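Local coordinates for intimin adherence protein (Escherichia coli O157:H7, PDB 3NCX) that mediates intimate adherence of the bacterium to host cells, probably by engaging the translocated receptor Tir through its C-terminal lectin-like domain, at residues I31-G36 / Y96-D101; Y52-S57 / S74-A79; M143-A148 / T164-T169. The protein carries 1 engineered substitution. All blocks are in the same frame, centred on the assembly; numbering follows the deposited sequence.

Contact 1: residues I31-G36 / Y96-D101; sequences IWLQYG and YMIKVD
Three backbone hydrogen bonds knit residues 31-36 to residues 96-101 as parallel strands: Trp32 straddles Tyr96 and Ile98 with its N-H and C=O, and Ile98 in turn straddles Trp32 and Gln34, the alternation of a parallel pair. Trp32 N gives a nearly straight bond to Tyr96 O (3.1 Å, 173° at the hydrogen) in the carbonyl plane, whereas Ile98 N reaches Trp32 O (3.0 Å) from above its carbonyl plane. Gln34 N then bonds to Ile98 O at 3.0 Å, after which the type II turn from Leu33 to Gly36 leads the chain off.

Apolar packing differs on the two faces. On the Trp32 and Met97 face, Trp32 CB lies 3.6 Å from Met97 CG; with CG anti to the backbone N (chi1 -178°), Met97 runs out so that SD sits at the edge of the indole, near its plane. On the other face Leu33 CD1 meets Ile98 CG2 at 3.8 Å, and helix 121-131 covers both through Ile127.

A CH-pi contact marks the start of the pairing: Ile31 CG2 stands 3.7 Å from the Tyr96 ring centroid, over one face, while Tyr96 OH bonds to Val123 O. At the far end the Gln34 side chain crosses the aliphatic part of Lys99, whose NZ pairs with Glu189.

Since strand 32-33 comes from the Ig-like part and strand 97-103 from the lectin-like part, these directional bonds and shared apolar faces are consistent with a junction between them held in a defined orientation rather than one that hinges freely.

Contact 2: residues Y52-S57 / S74-A79; sequences YSENTS and SVVIKA
The antiparallel pairing of strands 49-53 and 75-81, at one side of a three-stranded sheet in the bacterial Ig-like domain, ends where residues 52-57 leave the sheet. Tyr52 and Lys78 form a hydrogen-bonded pair: Lys78 N donates almost straight to Tyr52 O (2.9 Å, 170° at the hydrogen), and the return bond from Tyr52 N to Lys78 O, of equal length, is more bent at 133°. Ser53 and Ile77 follow as a non-hydrogen-bonded pair, and Glu54 N closes the series on Val76 O at 3.1 Å, approaching nearly along the C=O axis.

Past this point the first chain turns. Ser53 OG, anti to its own backbone N, accepts from Asn55 N at 3.3 Å in an ST turn, and the same hydroxyl donates to Ala59 O, so two bonds hold it. Val75 packs against the bend, its CG2 3.5 Å from Asn55 CB.

On the side carrying Tyr52 and Lys78, Glu54 reaches alongside Val76, both pointing the same way, and its OE2 comes against the end of the lysine chain from the side, nearer CE than NZ. The CG of Glu54 is anti to the carbonyl carbon (chi1 -60°) and its chain stays extended from there, which lays OE2 against Val76 CG1 (3.3 Å) and 3.5 Å from Lys78 NZ, a loose salt bridge. The Glu54 and Lys78 side chains cross obliquely. Strand 86-91 borders Val76 and Lys78 through Ser88.

Because Glu54 is exposed, water probably weakens this single-oxygen salt bridge; the chemistry implies that the backbone bonds set the register, the ST turn shapes the chain as it leaves the sheet, and the ion pair is a surface addition.

Contact 3: residues M143-A148 / T164-T169; sequences MNSITA and TYNLIT
The carboxamide of Asn166 is the flat group at the heart of this contact, and its two ends work differently. At one edge ND2 donates to Ser145 OG (2.6 Å), which lies close to the amide plane. At the other, OD1 receives Ile168 N in plane, on a lone pair, at 2.8 Å, while Ile146 N comes to the same oxygen from above the carbonyl plane (3.0 Å). The torsion that places CG anti to the backbone N (chi1 -166°) turns the amide across to residues 143-148. The Tyr165 side chain, on the other side of the strand, touches Leu124, Ser125 and Tyr128 of helix 121-131.

The bond from Ile168 N makes an Asx turn, where strand 161-166 of the C-type lectin-like domain gives way to a loop. Up to there the strands are antiparallel: Thr147 and Asn166 form a non-hydrogen-bonded pair, and Ala148 N and Tyr165 N exchange bonds with Tyr165 O (2.9 Å) and Ala148 O. Leu167 N continues the pattern to Ile146 O at 2.9 Å. Ile168 then crosses Ile146 at about a right angle, CD1 resting 3.7 Å from CG1 of Ile146.

Overall arrangement
The three contacts follow the long axis of an adhesin built from an Ig-like domain and a C-type lectin-like domain. Contact 2 belongs to the first, contact 3 to the second, and contact 1 joins the two. Contact 2 is nested along the chain inside the loop closed by contact 1; their centres are about 18 Å apart and their nearest atoms about 5 Å, without touching. Contact 3 follows contact 1 in sequence, about 14 Å away between centres, and meets it directly where Val100 CG1 packs 4.3 Å from Ile146 CG2. Contacts 2 and 3 lie on opposite sides of the chain's centre, about 30 Å apart between centres, with contact 1 lying between them.

Contact 1: residues I31-G36 / Y96-D101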
loop_
_atom_site.group_PDB
_atom_site.type_symbol
_atom_site.label_atom_id
_atom_site.label_comp_id
_atom_site.label_asym_id
_atom_site.label_seq_id
_atom_site.Cartn_x
_atom_site.Cartn_y
_atom_site.Cartn_z
ATOM N N ILE A 31 -8.331 1.082 1.896
ATOM C CA ILE A 31 -7.496 2.098 1.265
ATOM C C ILE A 31 -6.063 1.593 1.127
ATOM O O ILE A 31 -5.536 0.935 2.024
ATOM C CB ILE A 31 -7.527 3.429 2.041
ATOM C CG1 ILE A 31 -7.120 3.213 3.500
ATOM C CG2 ILE A 31 -8.910 4.051 1.965
ATOM C CD1 ILE A 31 -7.114 4.482 4.328
ATOM N N TRP A 32 -5.439 1.895 -0.005
ATOM C CA TRP A 32 -4.131 1.335 -0.310
ATOM C C TRP A 32 -2.998 2.353 -0.318
ATOM O O TRP A 32 -3.180 3.513 -0.684
ATOM C CB TRP A 32 -4.160 0.617 -1.662
ATOM C CG TRP A 32 -4.983 -0.633 -1.679
ATOM C CD1 TRP A 32 -5.723 -1.148 -0.653
ATOM C CD2 TRP A 32 -5.147 -1.529 -2.783
ATOM N NE1 TRP A 32 -6.340 -2.311 -1.052
ATOM C CE2 TRP A 32 -6.002 -2.565 -2.357
ATOM C CE3 TRP A 32 -4.654 -1.556 -4.091
ATOM C CZ2 TRP A 32 -6.374 -3.614 -3.191
ATOM C CZ3 TRP A 32 -5.025 -2.597 -4.918
ATOM C CH2 TRP A 32 -5.876 -3.612 -4.467
ATOM N N LEU A 33 -1.826 1.895 0.107
ATOM C CA LEU A 33 -0.578 2.582 -0.168
ATOM C C LEU A 33 0.103 1.820 -1.292
ATOM O O LEU A 33 0.377 0.628 -1.152
ATOM C CB LEU A 33 0.325 2.577 1.062
ATOM C CG LEU A 33 1.791 2.897 0.757
ATOM C CD1 LEU A 33 1.924 4.304 0.196
ATOM C CD2 LEU A 33 2.657 2.717 1.992
ATOM N N GLN A 34 0.366 2.488 -2.410
ATOM C CA GLN A 34 1.025 1.813 -3.520
ATOM C C GLN A 34 2.349 1.225 -3.050
ATOM O O GLN A 34 3.154 1.914 -2.423
ATOM C CB GLN A 34 1.257 2.759 -4.698
ATOM C CG GLN A 34 1.800 2.054 -5.933
ATOM C CD GLN A 34 2.042 3.000 -7.093
ATOM O OE1 GLN A 34 1.815 2.651 -8.252
ATOM N NE2 GLN A 34 2.514 4.204 -6.786
ATOM N N TYR A 35 2.554 -0.055 -3.348
ATOM C CA TYR A 35 3.777 -0.761 -2.978
ATOM C C TYR A 35 3.770 -1.160 -1.509
ATOM O O TYR A 35 4.798 -1.555 -0.959
ATOM C CB TYR A 35 5.010 0.076 -3.318
ATOM C CG TYR A 35 5.073 0.467 -4.776
ATOM C CD1 TYR A 35 5.335 1.778 -5.155
ATOM C CD2 TYR A 35 4.867 -0.476 -5.775
ATOM C CE1 TYR A 35 5.389 2.138 -6.489
ATOM C CE2 TYR A 35 4.921 -0.125 -7.110
ATOM C CZ TYR A 35 5.182 1.183 -7.461
ATOM O OH TYR A 35 5.237 1.537 -8.788
ATOM N N GLY A 36 2.604 -1.051 -0.879
ATOM C CA GLY A 36 2.414 -1.589 0.454
ATOM C C GLY A 36 2.497 -3.099 0.376
ATOM O O GLY A 36 2.247 -3.679 -0.682
ATOM N N TYR A 96 -9.550 4.053 -2.791
ATOM C CA TYR A 96 -8.502 4.861 -3.405
ATOM C C TYR A 96 -7.117 4.324 -3.063
ATOM O O TYR A 96 -6.939 3.619 -2.069
ATOM C CB TYR A 96 -8.620 6.334 -2.995
ATOM C CG TYR A 96 -8.283 6.625 -1.548
ATOM C CD1 TYR A 96 -6.961 6.682 -1.117
ATOM C CD2 TYR A 96 -9.285 6.871 -0.617
ATOM C CE1 TYR A 96 -6.649 6.958 0.205
ATOM C CE2 TYR A 96 -8.982 7.150 0.704
ATOM C CZ TYR A 96 -7.663 7.192 1.110
ATOM O OH TYR A 96 -7.362 7.468 2.425
ATOM N N MET A 97 -6.139 4.658 -3.898
ATOM C CA MET A 97 -4.760 4.263 -3.656
ATOM C C MET A 97 -3.835 5.466 -3.776
ATOM O O MET A 97 -4.012 6.309 -4.655
ATOM C CB MET A 97 -4.329 3.169 -4.633
ATOM C CG MET A 97 -2.915 2.672 -4.407
ATOM S SD MET A 97 -2.322 1.646 -5.760
ATOM C CE MET A 97 -2.384 2.812 -7.118
ATOM N N ILE A 98 -2.849 5.539 -2.889
ATOM C CA ILE A 98 -1.921 6.664 -2.866
ATOM C C ILE A 98 -0.637 6.364 -3.637
ATOM O O ILE A 98 -0.002 5.327 -3.433
ATOM C CB ILE A 98 -1.588 7.084 -1.416
ATOM C CG1 ILE A 98 -2.294 8.395 -1.070
ATOM C CG2 ILE A 98 -0.091 7.227 -1.215
ATOM C CD1 ILE A 98 -3.798 8.314 -1.148
ATOM N N LYS A 99 -0.273 7.273 -4.537
ATOM C CA LYS A 99 0.958 7.146 -5.306
ATOM C C LYS A 99 1.939 8.237 -4.906
ATOM O O LYS A 99 1.542 9.355 -4.586
ATOM C CB LYS A 99 0.681 7.245 -6.808
ATOM C CG LYS A 99 -0.138 6.109 -7.390
ATOM C CD LYS A 99 -0.226 6.233 -8.905
ATOM C CE LYS A 99 -1.126 5.162 -9.501
ATOM N NZ LYS A 99 -1.223 5.278 -10.985
ATOM N N VAL A 100 3.223 7.910 -4.933
ATOM C CA VAL A 100 4.251 8.883 -4.602
ATOM C C VAL A 100 5.126 9.164 -5.818
ATOM O O VAL A 100 5.936 8.328 -6.218
ATOM C CB VAL A 100 5.136 8.402 -3.437
ATOM C CG1 VAL A 100 6.095 9.502 -3.013
ATOM C CG2 VAL A 100 4.274 7.965 -2.264
ATOM N N ASP A 101 4.944 10.340 -6.411
ATOM C CA ASP A 101 5.771 10.767 -7.529
ATOM C C ASP A 101 6.967 11.567 -7.025
ATOM O O ASP A 101 7.303 11.511 -5.844
ATOM C CB ASP A 101 4.952 11.584 -8.530
ATOM C CG ASP A 101 4.090 10.709 -9.428
ATOM O OD1 ASP A 101 3.031 10.236 -8.966
ATOM O OD2 ASP A 101 4.474 10.498 -10.598
#

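Contact 2: residues Y52-S57 / S74-A79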
loop_
_atom_site.group_PDB
_atom_site.type_symbol
_atom_site.label_atom_id
_atom_site.label_comp_id
_atom_site.label_asym_id
_atom_site.label_seq_id
_atom_site.Cartn_x
_atom_site.Cartn_y
_atom_site.Cartn_z
ATOM N N TYR A 52 0.968 -17.315 -6.970
ATOM C CA TYR A 52 0.796 -16.853 -8.340
ATOM C C TYR A 52 -0.190 -15.692 -8.411
ATOM O O TYR A 52 -1.212 -15.691 -7.724
ATOM C CB TYR A 52 0.312 -18.006 -9.223
ATOM C CG TYR A 52 -0.145 -17.587 -10.602
ATOM C CD1 TYR A 52 0.752 -17.509 -11.659
ATOM C CD2 TYR A 52 -1.478 -17.281 -10.850
ATOM C CE1 TYR A 52 0.336 -17.132 -12.923
ATOM C CE2 TYR A 52 -1.903 -16.901 -12.109
ATOM C CZ TYR A 52 -0.992 -16.829 -13.143
ATOM O OH TYR A 52 -1.411 -16.454 -14.398
ATOM N N SER A 53 0.119 -14.707 -9.248
ATOM C CA SER A 53 -0.765 -13.566 -9.445
ATOM C C SER A 53 -1.387 -13.606 -10.833
ATOM O O SER A 53 -0.688 -13.785 -11.829
ATOM C CB SER A 53 -0.002 -12.254 -9.251
ATOM O OG SER A 53 -0.830 -11.140 -9.540
ATOM N N GLU A 54 -2.703 -13.439 -10.899
ATOM C CA GLU A 54 -3.400 -13.473 -12.178
ATOM C C GLU A 54 -3.327 -12.130 -12.890
ATOM O O GLU A 54 -3.864 -11.969 -13.986
ATOM C CB GLU A 54 -4.856 -13.899 -11.991
ATOM C CG GLU A 54 -5.014 -15.282 -11.384
ATOM C CD GLU A 54 -6.333 -15.930 -11.750
ATOM O OE1 GLU A 54 -6.865 -15.618 -12.837
ATOM O OE2 GLU A 54 -6.839 -16.747 -10.953
ATOM N N ASN A 55 -2.655 -11.169 -12.262
ATOM C CA ASN A 55 -2.477 -9.849 -12.852
ATOM C C ASN A 55 -1.441 -9.028 -12.092
ATOM O O ASN A 55 -1.742 -8.438 -11.052
ATOM C CB ASN A 55 -3.811 -9.100 -12.911
ATOM C CG ASN A 55 -3.784 -7.939 -13.888
ATOM O OD1 ASN A 55 -2.723 -7.398 -14.198
ATOM N ND2 ASN A 55 -4.956 -7.552 -14.381
ATOM N N THR A 56 -0.221 -8.996 -12.619
ATOM C CA THR A 56 0.879 -8.278 -11.985
ATOM C C THR A 56 0.644 -6.769 -11.988
ATOM O O THR A 56 1.115 -6.057 -11.101
ATOM C CB THR A 56 2.220 -8.583 -12.680
ATOM O OG1 THR A 56 2.460 -9.995 -12.663
ATOM C CG2 THR A 56 3.364 -7.869 -11.970
ATOM N N SER A 57 -0.083 -6.290 -12.991
ATOM C CA SER A 57 -0.398 -4.871 -13.098
ATOM C C SER A 57 -1.048 -4.362 -11.819
ATOM O O SER A 57 -0.878 -3.203 -11.441
ATOM C CB SER A 57 -1.322 -4.613 -14.290
ATOM O OG SER A 57 -1.825 -3.287 -14.270
ATOM N N SER A 74 -8.817 -5.006 -8.817
ATOM C CA SER A 74 -9.049 -6.289 -8.164
ATOM C C SER A 74 -8.283 -7.399 -8.873
ATOM O O SER A 74 -8.265 -7.464 -10.103
ATOM C CB SER A 74 -10.542 -6.623 -8.149
ATOM O OG SER A 74 -11.305 -5.553 -7.622
ATOM N N VAL A 75 -7.656 -8.277 -8.096
ATOM C CA VAL A 75 -6.871 -9.366 -8.663
ATOM C C VAL A 75 -6.965 -10.626 -7.808
ATOM O O VAL A 75 -7.205 -10.555 -6.602
ATOM C CB VAL A 75 -5.390 -8.967 -8.818
ATOM C CG1 VAL A 75 -4.752 -8.769 -7.451
ATOM C CG2 VAL A 75 -4.631 -10.015 -9.619
ATOM N N VAL A 76 -6.776 -11.781 -8.441
ATOM C CA VAL A 76 -6.818 -13.056 -7.738
ATOM C C VAL A 76 -5.418 -13.601 -7.484
ATOM O O VAL A 76 -4.573 -13.615 -8.382
ATOM C CB VAL A 76 -7.633 -14.107 -8.515
ATOM C CG1 VAL A 76 -7.381 -15.501 -7.955
ATOM C CG2 VAL A 76 -9.114 -13.765 -8.477
ATOM N N ILE A 77 -5.181 -14.046 -6.254
ATOM C CA ILE A 77 -3.916 -14.665 -5.885
ATOM C C ILE A 77 -4.137 -16.135 -5.552
ATOM O O ILE A 77 -5.037 -16.475 -4.786
ATOM C CB ILE A 77 -3.283 -13.965 -4.674
ATOM C CG1 ILE A 77 -3.049 -12.486 -4.988
ATOM C CG2 ILE A 77 -1.982 -14.655 -4.275
ATOM C CD1 ILE A 77 -2.501 -11.695 -3.826
ATOM N N LYS A 78 -3.316 -17.002 -6.134
ATOM C CA LYS A 78 -3.462 -18.438 -5.925
ATOM C C LYS A 78 -2.281 -19.050 -5.179
ATOM O O LYS A 78 -1.122 -18.751 -5.469
ATOM C CB LYS A 78 -3.668 -19.159 -7.260
ATOM C CG LYS A 78 -5.027 -18.912 -7.899
ATOM C CD LYS A 78 -5.198 -19.730 -9.169
ATOM C CE LYS A 78 -6.581 -19.537 -9.764
ATOM N NZ LYS A 78 -6.728 -20.216 -11.079
ATOM N N ALA A 79 -2.590 -19.908 -4.213
ATOM C CA ALA A 79 -1.570 -20.644 -3.481
ATOM C C ALA A 79 -1.672 -22.128 -3.812
ATOM O O ALA A 79 -2.750 -22.718 -3.731
ATOM C CB ALA A 79 -1.721 -20.421 -1.987
#

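Contact 3: residues M143-A148 / T164-T169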
loop_
_atom_site.group_PDB
_atom_site.type_symbol
_atom_site.label_atom_id
_atom_site.label_comp_id
_atom_site.label_asym_id
_atom_site.label_seq_id
_atom_site.Cartn_x
_atom_site.Cartn_y
_atom_site.Cartn_z
ATOM N N MET A 143 14.197 6.086 2.116
ATOM C CA MET A 143 13.780 7.400 2.597
ATOM C C MET A 143 13.534 7.423 4.101
ATOM O O MET A 143 13.077 6.438 4.683
ATOM C CB MET A 143 12.524 7.857 1.857
ATOM C CG MET A 143 12.708 7.955 0.356
ATOM S SD MET A 143 11.172 7.669 -0.537
ATOM C CE MET A 143 11.746 7.763 -2.231
ATOM N N ASN A 144 13.845 8.556 4.722
ATOM C CA ASN A 144 13.589 8.761 6.143
ATOM C C ASN A 144 12.362 9.637 6.351
ATOM O O ASN A 144 11.728 9.602 7.407
ATOM C CB ASN A 144 14.799 9.404 6.821
ATOM C CG ASN A 144 16.014 8.501 6.825
ATOM O OD1 ASN A 144 15.906 7.296 7.056
ATOM N ND2 ASN A 144 17.183 9.079 6.569
ATOM N N SER A 145 12.036 10.424 5.333
ATOM C CA SER A 145 10.906 11.339 5.395
ATOM C C SER A 145 10.194 11.426 4.051
ATOM O O SER A 145 10.834 11.470 3.003
ATOM C CB SER A 145 11.381 12.730 5.816
ATOM O OG SER A 145 10.375 13.704 5.599
ATOM N N ILE A 146 8.867 11.443 4.090
ATOM C CA ILE A 146 8.072 11.634 2.885
ATOM C C ILE A 146 6.989 12.678 3.128
ATOM O O ILE A 146 5.848 12.342 3.454
ATOM C CB ILE A 146 7.417 10.323 2.404
ATOM C CG1 ILE A 146 8.471 9.233 2.207
ATOM C CG2 ILE A 146 6.654 10.554 1.108
ATOM C CD1 ILE A 146 7.902 7.929 1.698
ATOM N N THR A 147 7.356 13.947 2.978
ATOM C CA THR A 147 6.406 15.041 3.130
ATOM C C THR A 147 5.516 15.118 1.894
ATOM O O THR A 147 6.008 15.127 0.764
ATOM C CB THR A 147 7.124 16.394 3.337
ATOM O OG1 THR A 147 7.927 16.338 4.523
ATOM C CG2 THR A 147 6.114 17.517 3.475
ATOM N N ALA A 148 4.206 15.167 2.113
ATOM C CA ALA A 148 3.251 15.174 1.010
ATOM C C ALA A 148 2.371 16.422 1.013
ATOM O O ALA A 148 1.933 16.882 2.067
ATOM C CB ALA A 148 2.391 13.918 1.054
ATOM N N THR A 164 0.956 20.306 4.881
ATOM C CA THR A 164 1.548 19.046 4.445
ATOM C C THR A 164 1.448 17.970 5.520
ATOM O O THR A 164 1.225 18.265 6.693
ATOM C CB THR A 164 3.033 19.214 4.067
ATOM O OG1 THR A 164 3.770 19.682 5.203
ATOM C CG2 THR A 164 3.190 20.199 2.920
ATOM N N TYR A 165 1.619 16.720 5.107
ATOM C CA TYR A 165 1.615 15.591 6.028
ATOM C C TYR A 165 2.683 14.581 5.619
ATOM O O TYR A 165 2.821 14.254 4.441
ATOM C CB TYR A 165 0.238 14.924 6.059
ATOM C CG TYR A 165 0.167 13.714 6.966
ATOM C CD1 TYR A 165 0.049 13.862 8.341
ATOM C CD2 TYR A 165 0.214 12.426 6.446
ATOM C CE1 TYR A 165 -0.017 12.762 9.176
ATOM C CE2 TYR A 165 0.148 11.320 7.274
ATOM C CZ TYR A 165 0.033 11.494 8.639
ATOM O OH TYR A 165 -0.033 10.399 9.472
ATOM N N ASN A 166 3.438 14.089 6.595
ATOM C CA ASN A 166 4.525 13.156 6.322
ATOM C C ASN A 166 4.092 11.700 6.488
ATOM O O ASN A 166 3.641 11.296 7.561
ATOM C CB ASN A 166 5.720 13.469 7.221
ATOM C CG ASN A 166 6.992 12.783 6.765
ATOM O OD1 ASN A 166 6.981 11.615 6.375
ATOM N ND2 ASN A 166 8.099 13.512 6.808
ATOM N N LEU A 167 4.238 10.916 5.424
ATOM C CA LEU A 167 3.766 9.533 5.407
ATOM C C LEU A 167 4.629 8.584 6.236
ATOM O O LEU A 167 4.319 7.398 6.356
ATOM C CB LEU A 167 3.660 9.027 3.967
ATOM C CG LEU A 167 2.595 9.715 3.112
ATOM C CD1 LEU A 167 2.697 9.274 1.661
ATOM C CD2 LEU A 167 1.207 9.431 3.667
ATOM N N ILE A 168 5.711 9.104 6.805
ATOM C CA ILE A 168 6.566 8.311 7.680
ATOM C C ILE A 168 6.512 8.816 9.114
ATOM O O ILE A 168 6.437 8.027 10.056
ATOM C CB ILE A 168 8.032 8.330 7.218
ATOM C CG1 ILE A 168 8.190 7.588 5.890
ATOM C CG2 ILE A 168 8.929 7.704 8.274
ATOM C CD1 ILE A 168 9.608 7.597 5.363
ATOM N N THR A 169 6.544 10.134 9.275
ATOM C CA THR A 169 6.661 10.744 10.594
ATOM C C THR A 169 5.330 11.232 11.167
ATOM O O THR A 169 5.264 11.634 12.328
ATOM C CB THR A 169 7.654 11.922 10.573
ATOM O OG1 THR A 169 7.115 12.986 9.781
ATOM C CG2 THR A 169 8.989 11.486 9.989
#